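Long-range contacts in ATP/GTP-binding site-containing protein A (Brucella abortus, PDB 6NTR), which functions in the periplasm to maintain the integrity of the cell envelope: residues A[30-35]-A[48-53]; A[64-69]-A[83-88]; A[79-84]-A[93-98]. All blocks are in the same frame, centred on the assembly; numbering follows the deposited sequence. Where two conformers were deposited one is given.

Overall arrangement
Five consecutive antiparallel strands, 25-39 to 90-102, carry the three contacts side by side. Interaction 1 joins the first pair, interaction 2 the third strand to the fourth, and interaction 3 the fourth to the fifth. Interactions 2 and 3 share Asn83 and Lys84 and use opposite edges of strand 78-87, with centres about 11 Å apart. Interactions 1 and 2, centres about 9 Å apart, meet through neighbouring strands 43-56 and 62-72; interactions 1 and 3, about 17 Å between centres, do not touch. Interactions 1 and 2 are surface contacts, interaction 3 partly buried. Aromatic and selenium packing marks interaction 1, threonines and amides interaction 2, and a ring over glycine plus a charge network interaction 3.

Interaction 1 (A[30-35]-A[48-53]); sequences GRMVYE and FRFVTR
Gly30 starts the pairing opposite Thr52, an antiparallel non-hydrogen-bonded pair whose CA atoms come within 4.1 Å. At Arg31 the strands exchange backbone bonds with Val51: Val51 N gives to Arg31 O at 3.1 Å, nearly along the C=O axis, and Arg31 N gives back to Val51 O. The Arg31 side chain, anti about its first two torsions, runs off from strand 43-56 on the face it shares with Val33, Arg49 and Val51. Met32, built as selenomethionine, belongs to the other face. Its CG stands anti to the backbone N (chi1 -159°) and approaches the edge of the Phe50 ring, CG to CD1 3.7 Å. Bends at chi2 and chi3 then bring CE alongside the same ring, 4.0 Å from Phe50 CE1, while SE makes an oblique Met-aromatic contact with Phe48, 5.2 Å from SE to the ring centroid. One bent side chain thus touches two rings of the partner strand. Val33 repeats the backbone exchange with Arg49, Val33 N to Arg49 O at 3.2 Å and Arg49 N to Val33 O at 3.1 Å, each donor in the plane of the carbonyl it meets. Arg49 extends away, and its NE forms a salt bridge with Asp65 of the next strand. As a non-hydrogen-bonded pair with Phe48, Tyr34 sets CD1 4.2 Å from Phe48 CB; the Phe48 ring itself, with CG in the crowded position between backbone N and carbonyl carbon (chi1 83°), is carried away from strand 25-39. The Tyr34 ring also meets that of His8. Met222, Met224 and Met231 of later strands pack on the Met32-Phe50 face. Hydrogen-bonded and non-hydrogen-bonded pairs alternate regularly, as in a beta hairpin, here one of an antiparallel, barrel-like fold.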
loop_
_atom_site.group_PDB
_atom_site.type_symbol
_atom_site.label_atom_id
_atom_site.label_comp_id
_atom_site.label_asym_id
_atom_site.label_seq_id
_atom_site.Cartn_x
_atom_site.Cartn_y
_atom_site.Cartn_z
ATOM N N GLY A 30 -7.670 -11.487 9.252
ATOM C CA GLY A 30 -7.974 -10.926 7.960
ATOM C C GLY A 30 -7.129 -11.524 6.882
ATOM O O GLY A 30 -6.386 -12.448 7.113
ATOM N N ARG A 31 -7.277 -11.012 5.678
ATOM C CA ARG A 31 -6.485 -11.502 4.580
ATOM C C ARG A 31 -6.315 -10.394 3.582
ATOM O O ARG A 31 -7.160 -9.541 3.482
ATOM C CB ARG A 31 -7.215 -12.680 3.921
ATOM C CG ARG A 31 -6.406 -13.522 2.948
ATOM C CD ARG A 31 -7.217 -14.658 2.334
ATOM N NE ARG A 31 -6.762 -15.967 2.792
ATOM C CZ ARG A 31 -6.346 -16.942 2.000
ATOM N NH1 ARG A 31 -6.329 -16.778 0.695
ATOM N NH2 ARG A 31 -5.946 -18.087 2.518
HETATM N N MSE A 32 -5.245 -10.413 2.811
HETATM C CA MSE A 32 -5.094 -9.442 1.763
HETATM C C MSE A 32 -4.641 -10.175 0.567
HETATM O O MSE A 32 -3.803 -11.061 0.658
HETATM C CB MSE A 32 -4.134 -8.292 1.984
HETATM C CG MSE A 32 -4.528 -7.186 1.022
HETATM SE SE MSE A 32 -2.986 -6.260 0.263
HETATM C CE MSE A 32 -2.147 -5.871 1.999
ATOM N N VAL A 33 -5.212 -9.831 -0.564
ATOM C CA VAL A 33 -4.849 -10.403 -1.842
ATOM C C VAL A 33 -4.366 -9.251 -2.699
ATOM O O VAL A 33 -5.097 -8.275 -2.897
ATOM C CB VAL A 33 -6.030 -11.130 -2.496
ATOM C CG1 VAL A 33 -5.544 -11.904 -3.679
ATOM C CG2 VAL A 33 -6.698 -12.047 -1.489
ATOM N N TYR A 34 -3.132 -9.338 -3.166
ATOM C CA TYR A 34 -2.542 -8.308 -4.004
ATOM C C TYR A 34 -2.191 -8.947 -5.332
ATOM O O TYR A 34 -1.587 -10.022 -5.369
ATOM C CB TYR A 34 -1.301 -7.684 -3.345
ATOM C CG TYR A 34 -0.510 -6.663 -4.170
ATOM C CD1 TYR A 34 -0.883 -5.330 -4.218
ATOM C CD2 TYR A 34 0.635 -7.035 -4.859
ATOM C CE1 TYR A 34 -0.150 -4.418 -4.933
ATOM C CE2 TYR A 34 1.364 -6.125 -5.576
ATOM C CZ TYR A 34 0.968 -4.823 -5.604
ATOM O OH TYR A 34 1.689 -3.900 -6.313
ATOM N N GLU A 35 -2.612 -8.318 -6.411
ATOM C CA GLU A 35 -2.191 -8.732 -7.731
ATOM C C GLU A 35 -1.652 -7.512 -8.444
ATOM O O GLU A 35 -2.242 -6.434 -8.370
ATOM C CB GLU A 35 -3.324 -9.379 -8.546
ATOM C CG GLU A 35 -2.966 -9.410 -10.037
ATOM C CD GLU A 35 -3.480 -10.614 -10.796
ATOM O OE1 GLU A 35 -3.652 -10.501 -12.026
ATOM O OE2 GLU A 35 -3.682 -11.674 -10.171
ATOM N N PHE A 48 -6.354 -5.099 -5.611
ATOM C CA PHE A 48 -6.202 -5.591 -4.250
ATOM C C PHE A 48 -7.452 -5.528 -3.390
ATOM O O PHE A 48 -8.281 -4.676 -3.577
ATOM C CB PHE A 48 -4.967 -4.983 -3.545
ATOM C CG PHE A 48 -5.184 -3.631 -2.931
ATOM C CD1 PHE A 48 -5.913 -3.483 -1.797
ATOM C CD2 PHE A 48 -4.586 -2.525 -3.463
ATOM C CE1 PHE A 48 -6.089 -2.249 -1.221
ATOM C CE2 PHE A 48 -4.753 -1.285 -2.903
ATOM C CZ PHE A 48 -5.511 -1.147 -1.777
ATOM N N ARG A 49 -7.569 -6.475 -2.470
ATOM C CA ARG A 49 -8.702 -6.608 -1.575
ATOM C C ARG A 49 -8.176 -6.719 -0.151
ATOM O O ARG A 49 -7.274 -7.510 0.129
ATOM C CB ARG A 49 -9.530 -7.843 -1.932
ATOM C CG ARG A 49 -10.804 -7.992 -1.118
ATOM C CD ARG A 49 -11.618 -9.191 -1.581
ATOM N NE ARG A 49 -12.668 -9.540 -0.627
ATOM C CZ ARG A 49 -13.117 -10.775 -0.431
ATOM N NH1 ARG A 49 -12.608 -11.787 -1.122
ATOM N NH2 ARG A 49 -14.075 -11.001 0.457
ATOM N N PHE A 50 -8.743 -5.924 0.744
ATOM C CA PHE A 50 -8.347 -5.923 2.139
ATOM C C PHE A 50 -9.485 -6.293 3.088
ATOM O O PHE A 50 -10.338 -5.495 3.348
ATOM C CB PHE A 50 -7.880 -4.498 2.437
ATOM C CG PHE A 50 -6.997 -4.370 3.621
ATOM C CD1 PHE A 50 -5.705 -4.825 3.582
ATOM C CD2 PHE A 50 -7.453 -3.760 4.764
ATOM C CE1 PHE A 50 -4.886 -4.702 4.676
ATOM C CE2 PHE A 50 -6.640 -3.631 5.867
ATOM C CZ PHE A 50 -5.356 -4.104 5.822
ATOM N N VAL A 51 -9.447 -7.488 3.650
ATOM C CA VAL A 51 -10.485 -7.951 4.559
ATOM C C VAL A 51 -10.004 -8.156 5.989
ATOM O O VAL A 51 -9.071 -8.880 6.228
ATOM C CB VAL A 51 -11.065 -9.279 4.071
ATOM C CG1 VAL A 51 -12.257 -9.673 4.910
ATOM C CG2 VAL A 51 -11.450 -9.179 2.619
ATOM N N THR A 52 -10.686 -7.529 6.931
ATOM C CA THR A 52 -10.323 -7.597 8.344
ATOM C C THR A 52 -11.535 -7.979 9.170
ATOM O O THR A 52 -12.529 -7.254 9.179
ATOM C CB THR A 52 -9.770 -6.265 8.864
ATOM O OG1 THR A 52 -10.731 -5.221 8.662
ATOM C CG2 THR A 52 -8.461 -5.916 8.188
ATOM N N ARG A 53 -11.436 -9.065 9.912
ATOM C CA ARG A 53 -12.497 -9.458 10.809
ATOM C C ARG A 53 -12.064 -8.941 12.187
ATOM O O ARG A 53 -11.177 -9.497 12.807
ATOM C CB ARG A 53 -12.633 -10.971 10.818
ATOM C CG ARG A 53 -12.536 -11.611 9.449
ATOM C CD ARG A 53 -13.260 -12.941 9.405
ATOM N NE ARG A 53 -14.672 -12.797 9.728
ATOM C CZ ARG A 53 -15.652 -13.092 8.891
ATOM N NH1 ARG A 53 -15.366 -13.557 7.693
ATOM N NH2 ARG A 53 -16.911 -12.924 9.254
#

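Interaction 2 (A[64-69]-A[83-88]); sequences TDQQTT and NKTFVD. With EDO (1,2-ethanediol), chain F.
A molecule of 1,2-ethanediol, probably from the crystallisation liquor, clings to strand 62-72 beside this contact. Gln67 NE2 gives a nearly straight hydrogen bond to EDO O2 (3.3 Å, 174° at the hydrogen), and EDO O1 gives one to Thr68 O at 3.2 Å. Thr69 OG1 adds a weak bond to O1, and Asn47 of the preceding strand also grips the diol. Gln67 reaches it with a chain extended beyond CG (chi2 165°), and the turn of its amide about chi3 leaves OE1 on the side of the Phe86 ring edge. Amide and ring cross obliquely, their planes 55° apart, with Gln67 CD 4.0 Å from Phe86 CE2. Strands 62-72 and 78-87 form a beta hairpin, one hairpin of the antiparallel meander that builds this barrel-like fold. Its ladder is tight: Gln67 N meets Lys84 O at 2.6 Å in the carbonyl plane, and Lys84 N returns to Gln67 O nearly along the C=O axis. Asp65 and Phe86 make the other two bonds; Phe86 N reaches Asp65 O at 2.7 Å from above the carbonyl plane, whereas Asp65 N meets Phe86 O in plane. On the face of Thr64, Gln66 and Thr68 the side chains run alongside those of strand 78-87. Thr64 CG2 touches Thr85 CG2 at 4.0 Å, each methyl anti to its own backbone N. Bent at chi2, Gln66 lays CG against Thr85 OG1 at 3.6 Å. Thr68 and Asn83 lie side by side at the end of this row, pointing the same way.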
loop_
_atom_site.group_PDB
_atom_site.type_symbol
_atom_site.label_atom_id
_atom_site.label_comp_id
_atom_site.label_asym_id
_atom_site.label_seq_id
_atom_site.Cartn_x
_atom_site.Cartn_y
_atom_site.Cartn_z
ATOM N N THR A 64 -14.809 -5.755 7.447
ATOM C CA THR A 64 -14.634 -4.703 6.460
ATOM C C THR A 64 -13.842 -5.259 5.287
ATOM O O THR A 64 -12.835 -5.941 5.489
ATOM C CB THR A 64 -13.942 -3.495 7.084
ATOM O OG1 THR A 64 -14.728 -3.008 8.171
ATOM C CG2 THR A 64 -13.817 -2.413 6.104
ATOM N N ASP A 65 -14.381 -5.076 4.084
ATOM C CA ASP A 65 -13.799 -5.579 2.851
ATOM C C ASP A 65 -13.562 -4.394 1.948
ATOM O O ASP A 65 -14.495 -3.807 1.433
ATOM C CB ASP A 65 -14.767 -6.579 2.198
ATOM C CG ASP A 65 -14.191 -7.271 1.000
ATOM O OD1 ASP A 65 -13.505 -6.619 0.236
ATOM O OD2 ASP A 65 -14.420 -8.467 0.806
ATOM N N GLN A 66 -12.300 -4.055 1.752
ATOM C CA GLN A 66 -11.928 -2.948 0.915
ATOM C C GLN A 66 -11.461 -3.555 -0.389
ATOM O O GLN A 66 -10.633 -4.434 -0.385
ATOM C CB GLN A 66 -10.824 -2.142 1.588
ATOM C CG GLN A 66 -11.077 -0.648 1.690
ATOM C CD GLN A 66 -10.634 -0.032 3.012
ATOM O OE1 GLN A 66 -10.055 -0.693 3.852
ATOM N NE2 GLN A 66 -10.913 1.240 3.188
ATOM N N GLN A 67 -12.038 -3.118 -1.499
ATOM C CA GLN A 67 -11.686 -3.631 -2.811
ATOM C C GLN A 67 -11.296 -2.468 -3.660
ATOM O O GLN A 67 -12.001 -1.489 -3.716
ATOM C CB GLN A 67 -12.854 -4.373 -3.448
ATOM C CG GLN A 67 -12.862 -5.852 -3.165
ATOM C CD GLN A 67 -14.176 -6.529 -3.482
ATOM O OE1 GLN A 67 -15.183 -6.195 -2.917
ATOM N NE2 GLN A 67 -14.166 -7.447 -4.411
ATOM N N THR A 68 -10.161 -2.568 -4.318
ATOM C CA THR A 68 -9.689 -1.469 -5.120
ATOM C C THR A 68 -9.021 -1.932 -6.374
ATOM O O THR A 68 -8.504 -3.013 -6.441
ATOM C CB THR A 68 -8.656 -0.625 -4.347
ATOM O OG1 THR A 68 -7.438 -1.347 -4.257
ATOM C CG2 THR A 68 -9.123 -0.336 -2.977
ATOM N N THR A 69 -9.052 -1.088 -7.383
ATOM C CA THR A 69 -8.405 -1.388 -8.631
ATOM C C THR A 69 -7.782 -0.120 -9.114
ATOM O O THR A 69 -8.387 0.915 -9.028
ATOM C CB THR A 69 -9.417 -1.885 -9.694
ATOM O OG1 THR A 69 -10.214 -2.917 -9.136
ATOM C CG2 THR A 69 -8.713 -2.455 -10.851
ATOM N N ASN A 83 -12.201 2.791 -5.460
ATOM C CA ASN A 83 -12.156 2.326 -4.076
ATOM C C ASN A 83 -13.535 1.919 -3.604
ATOM O O ASN A 83 -14.380 2.784 -3.369
ATOM C CB ASN A 83 -11.617 3.401 -3.137
ATOM C CG ASN A 83 -10.163 3.244 -2.878
ATOM O OD1 ASN A 83 -9.578 2.199 -3.146
ATOM N ND2 ASN A 83 -9.573 4.261 -2.296
ATOM N N LYS A 84 -13.744 0.624 -3.390
ATOM C CA LYS A 84 -14.973 0.140 -2.785
ATOM C C LYS A 84 -14.686 -0.434 -1.406
ATOM O O LYS A 84 -13.674 -1.113 -1.201
ATOM C CB LYS A 84 -15.673 -0.898 -3.672
ATOM C CG LYS A 84 -16.735 -0.300 -4.585
ATOM C CD LYS A 84 -17.098 -1.186 -5.773
ATOM C CE LYS A 84 -17.995 -0.415 -6.736
ATOM N NZ LYS A 84 -18.368 -1.130 -7.984
ATOM N N THR A 85 -15.592 -0.146 -0.470
ATOM C CA THR A 85 -15.482 -0.551 0.925
ATOM C C THR A 85 -16.819 -1.136 1.369
ATOM O O THR A 85 -17.836 -0.433 1.366
ATOM C CB THR A 85 -15.105 0.651 1.803
ATOM O OG1 THR A 85 -13.993 1.347 1.218
ATOM C CG2 THR A 85 -14.731 0.198 3.206
ATOM N N PHE A 86 -16.824 -2.413 1.751
ATOM C CA PHE A 86 -18.025 -3.088 2.225
ATOM C C PHE A 86 -17.929 -3.329 3.725
ATOM O O PHE A 86 -16.950 -3.910 4.195
ATOM C CB PHE A 86 -18.224 -4.430 1.520
ATOM C CG PHE A 86 -18.360 -4.328 0.035
ATOM C CD1 PHE A 86 -19.543 -3.905 -0.525
ATOM C CD2 PHE A 86 -17.309 -4.682 -0.800
ATOM C CE1 PHE A 86 -19.659 -3.808 -1.866
ATOM C CE2 PHE A 86 -17.429 -4.586 -2.148
ATOM C CZ PHE A 86 -18.600 -4.152 -2.682
ATOM N N VAL A 87 -18.955 -2.923 4.467
ATOM C CA VAL A 87 -19.029 -3.160 5.908
ATOM C C VAL A 87 -20.132 -4.174 6.178
ATOM O O VAL A 87 -21.321 -3.862 6.035
ATOM C CB VAL A 87 -19.289 -1.873 6.696
ATOM C CG1 VAL A 87 -19.275 -2.174 8.173
ATOM C CG2 VAL A 87 -18.251 -0.853 6.388
ATOM N N ASP A 88 -19.743 -5.369 6.626
ATOM C CA ASP A 88 -20.691 -6.455 6.858
ATOM C C ASP A 88 -21.584 -6.624 5.634
ATOM O O ASP A 88 -22.810 -6.707 5.729
ATOM C CB ASP A 88 -21.507 -6.225 8.133
ATOM C CG ASP A 88 -20.639 -6.197 9.389
ATOM O OD1 ASP A 88 -19.832 -7.127 9.582
ATOM O OD2 ASP A 88 -20.754 -5.239 10.181
HETATM C C1 EDO F . -10.356 -6.098 -6.031
HETATM O O1 EDO F . -10.060 -5.692 -7.371
HETATM C C2 EDO F . -10.067 -7.588 -5.898
HETATM O O2 EDO F . -11.282 -8.318 -5.668
#

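Interaction 3 (A[79-84]-A[93-98])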
loop_
_atom_site.group_PDB
_atom_site.type_symbol
_atom_site.label_atom_id
_atom_site.label_comp_id
_atom_site.label_asym_id
_atom_site.label_seq_id
_atom_site.Cartn_x
_atom_site.Cartn_y
_atom_site.Cartn_z
ATOM N N PHE A 79 -3.286 8.087 -13.732
ATOM C CA PHE A 79 -3.541 7.165 -12.629
ATOM C C PHE A 79 -5.050 7.036 -12.462
ATOM O O PHE A 79 -5.696 7.973 -11.985
ATOM C CB PHE A 79 -2.874 7.671 -11.351
ATOM C CG PHE A 79 -2.958 6.731 -10.193
ATOM C CD1 PHE A 79 -2.487 5.443 -10.291
ATOM C CD2 PHE A 79 -3.466 7.156 -8.984
ATOM C CE1 PHE A 79 -2.545 4.586 -9.214
ATOM C CE2 PHE A 79 -3.528 6.308 -7.908
ATOM C CZ PHE A 79 -3.068 5.018 -8.026
ATOM N N ARG A 80 -5.610 5.905 -12.884
ATOM C CA ARG A 80 -7.031 5.622 -12.722
ATOM C C ARG A 80 -7.243 4.782 -11.466
ATOM O O ARG A 80 -6.482 3.850 -11.204
ATOM C CB ARG A 80 -7.592 4.887 -13.946
ATOM C CG ARG A 80 -7.728 5.736 -15.215
ATOM C CD ARG A 80 -8.474 4.995 -16.344
ATOM N NE ARG A 80 -7.572 4.374 -17.314
ATOM C CZ ARG A 80 -7.165 4.961 -18.433
ATOM N NH1 ARG A 80 -7.579 6.185 -18.725
ATOM N NH2 ARG A 80 -6.348 4.323 -19.262
ATOM N N PHE A 81 -8.287 5.105 -10.698
ATOM C CA PHE A 81 -8.505 4.452 -9.400
ATOM C C PHE A 81 -9.980 4.281 -8.996
ATOM O O PHE A 81 -10.793 5.187 -9.196
ATOM C CB PHE A 81 -7.760 5.225 -8.289
ATOM C CG PHE A 81 -8.152 6.675 -8.167
ATOM C CD1 PHE A 81 -9.181 7.067 -7.322
ATOM C CD2 PHE A 81 -7.465 7.642 -8.869
ATOM C CE1 PHE A 81 -9.519 8.387 -7.203
ATOM C CE2 PHE A 81 -7.808 8.960 -8.756
ATOM C CZ PHE A 81 -8.832 9.335 -7.924
ATOM N N VAL A 82 -10.299 3.124 -8.382
ATOM C CA VAL A 82 -11.625 2.803 -7.832
ATOM C C VAL A 82 -11.470 2.228 -6.423
ATOM O O VAL A 82 -10.760 1.237 -6.231
ATOM C CB VAL A 82 -12.418 1.784 -8.701
ATOM C CG1 VAL A 82 -13.864 1.629 -8.215
ATOM C CG2 VAL A 82 -12.445 2.151 -10.162
ATOM N N ASN A 83 -12.201 2.791 -5.460
ATOM C CA ASN A 83 -12.156 2.326 -4.076
ATOM C C ASN A 83 -13.535 1.919 -3.604
ATOM O O ASN A 83 -14.380 2.784 -3.369
ATOM C CB ASN A 83 -11.617 3.401 -3.137
ATOM C CG ASN A 83 -10.163 3.244 -2.878
ATOM O OD1 ASN A 83 -9.578 2.199 -3.146
ATOM N ND2 ASN A 83 -9.573 4.261 -2.296
ATOM N N LYS A 84 -13.744 0.624 -3.390
ATOM C CA LYS A 84 -14.973 0.140 -2.785
ATOM C C LYS A 84 -14.686 -0.434 -1.406
ATOM O O LYS A 84 -13.674 -1.113 -1.201
ATOM C CB LYS A 84 -15.673 -0.898 -3.672
ATOM C CG LYS A 84 -16.735 -0.300 -4.585
ATOM C CD LYS A 84 -17.098 -1.186 -5.773
ATOM C CE LYS A 84 -17.995 -0.415 -6.736
ATOM N NZ LYS A 84 -18.368 -1.130 -7.984
ATOM N N LYS A 93 -18.998 2.750 1.159
ATOM C CA LYS A 93 -18.193 3.785 0.559
ATOM C C LYS A 93 -17.643 3.406 -0.798
ATOM O O LYS A 93 -17.191 2.306 -0.997
ATOM C CB LYS A 93 -17.045 4.154 1.505
ATOM C CG LYS A 93 -16.874 5.639 1.744
ATOM C CD LYS A 93 -16.144 5.887 3.053
ATOM C CE LYS A 93 -15.511 7.271 3.110
ATOM N NZ LYS A 93 -15.817 7.994 4.376
ATOM N N GLU A 94 -17.659 4.349 -1.718
ATOM C CA GLU A 94 -17.108 4.129 -3.033
ATOM C C GLU A 94 -16.357 5.376 -3.422
ATOM O O GLU A 94 -16.883 6.464 -3.321
ATOM C CB GLU A 94 -18.216 3.832 -4.038
ATOM C CG GLU A 94 -17.750 3.667 -5.472
ATOM C CD GLU A 94 -18.862 3.201 -6.399
ATOM O OE1 GLU A 94 -20.039 3.528 -6.152
ATOM O OE2 GLU A 94 -18.543 2.503 -7.371
ATOM N N VAL A 95 -15.121 5.213 -3.861
ATOM C CA VAL A 95 -14.307 6.334 -4.300
ATOM C C VAL A 95 -13.826 5.929 -5.662
ATOM O O VAL A 95 -13.372 4.818 -5.859
ATOM C CB VAL A 95 -13.146 6.675 -3.357
ATOM C CG1 VAL A 95 -12.326 7.795 -3.955
ATOM C CG2 VAL A 95 -13.677 7.105 -2.008
ATOM N N ARG A 96 -13.943 6.842 -6.603
ATOM C CA ARG A 96 -13.619 6.560 -7.987
ATOM C C ARG A 96 -13.244 7.869 -8.647
ATOM O O ARG A 96 -13.987 8.843 -8.540
ATOM C CB ARG A 96 -14.814 5.923 -8.699
ATOM C CG ARG A 96 -14.534 5.339 -10.094
ATOM C CD ARG A 96 -15.858 5.130 -10.811
ATOM N NE ARG A 96 -16.671 4.121 -10.155
ATOM C CZ ARG A 96 -16.671 2.830 -10.471
ATOM N NH1 ARG A 96 -15.972 2.377 -11.509
ATOM N NH2 ARG A 96 -17.438 2.001 -9.777
ATOM N N GLY A 97 -12.109 7.898 -9.329
ATOM C CA GLY A 97 -11.750 9.109 -10.034
ATOM C C GLY A 97 -10.518 8.942 -10.892
ATOM O O GLY A 97 -10.098 7.831 -11.224
ATOM N N ASP A 98 -9.961 10.086 -11.268
ATOM C CA ASP A 98 -8.767 10.138 -12.083
ATOM C C ASP A 98 -7.828 11.220 -11.580
ATOM O O ASP A 98 -8.237 12.170 -10.912
ATOM C CB ASP A 98 -9.102 10.406 -13.541
ATOM C CG ASP A 98 -7.936 10.110 -14.450
ATOM O OD1 ASP A 98 -7.628 8.913 -14.621
ATOM O OD2 ASP A 98 -7.303 11.067 -14.959
#
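Phe81 takes the crowded first torsion, with CG between the backbone N and the carbonyl carbon (chi1 58°), and this tips its ring across the partner strand onto Gly97. The glycine CA makes a CH-pi contact over the ring face, 4.0 Å from Gly97 CA to the Phe81 centroid, while Val95 CG1 stands at the ring edge, 4.3 Å from CE1 of Phe81. Leu110, Ala151 and Ala155 also touch this side chain, which is buried. Beside it, Asn83 and Val95 are drawn together until their CB atoms are 3.6 Å apart, and Asn83 N gives Val95 O a very short hydrogen bond. By contrast, the bond from Phe81 N to Gly97 O is weak. The other face is mostly charged. Arg96 leaves the backbone with CG anti to N and bends at chi3 (-65°), bringing its guanidinium face over Val82 CG1, 3.8 Å from Arg96 CZ to that methyl. Its NH2 then meets Glu94 OE2 at 2.7 Å, in the guanidinium plane, as a hydrogen-bonded salt bridge within one strand. Glu94, extended through chi1 and chi2, turns the same oxygen to Lys84, whose chain, extended beyond CG, brings NZ to a long salt bridge, 3.7 Å from Glu94 OE2. Lys84 NZ and Arg96 NH2 are equally close to each other, a repulsion the shared carboxylate probably offsets. At the far end Asp98 OD1 lies 3.2 Å from Arg80 CG, alongside the aliphatic part of that side chain. A ring folded over a cross-strand glycine recalls the aromatic-glycine pairs of antiparallel sheets, set here in the beta hairpin of strands 78-87 and 90-102 of the barrel-like fold.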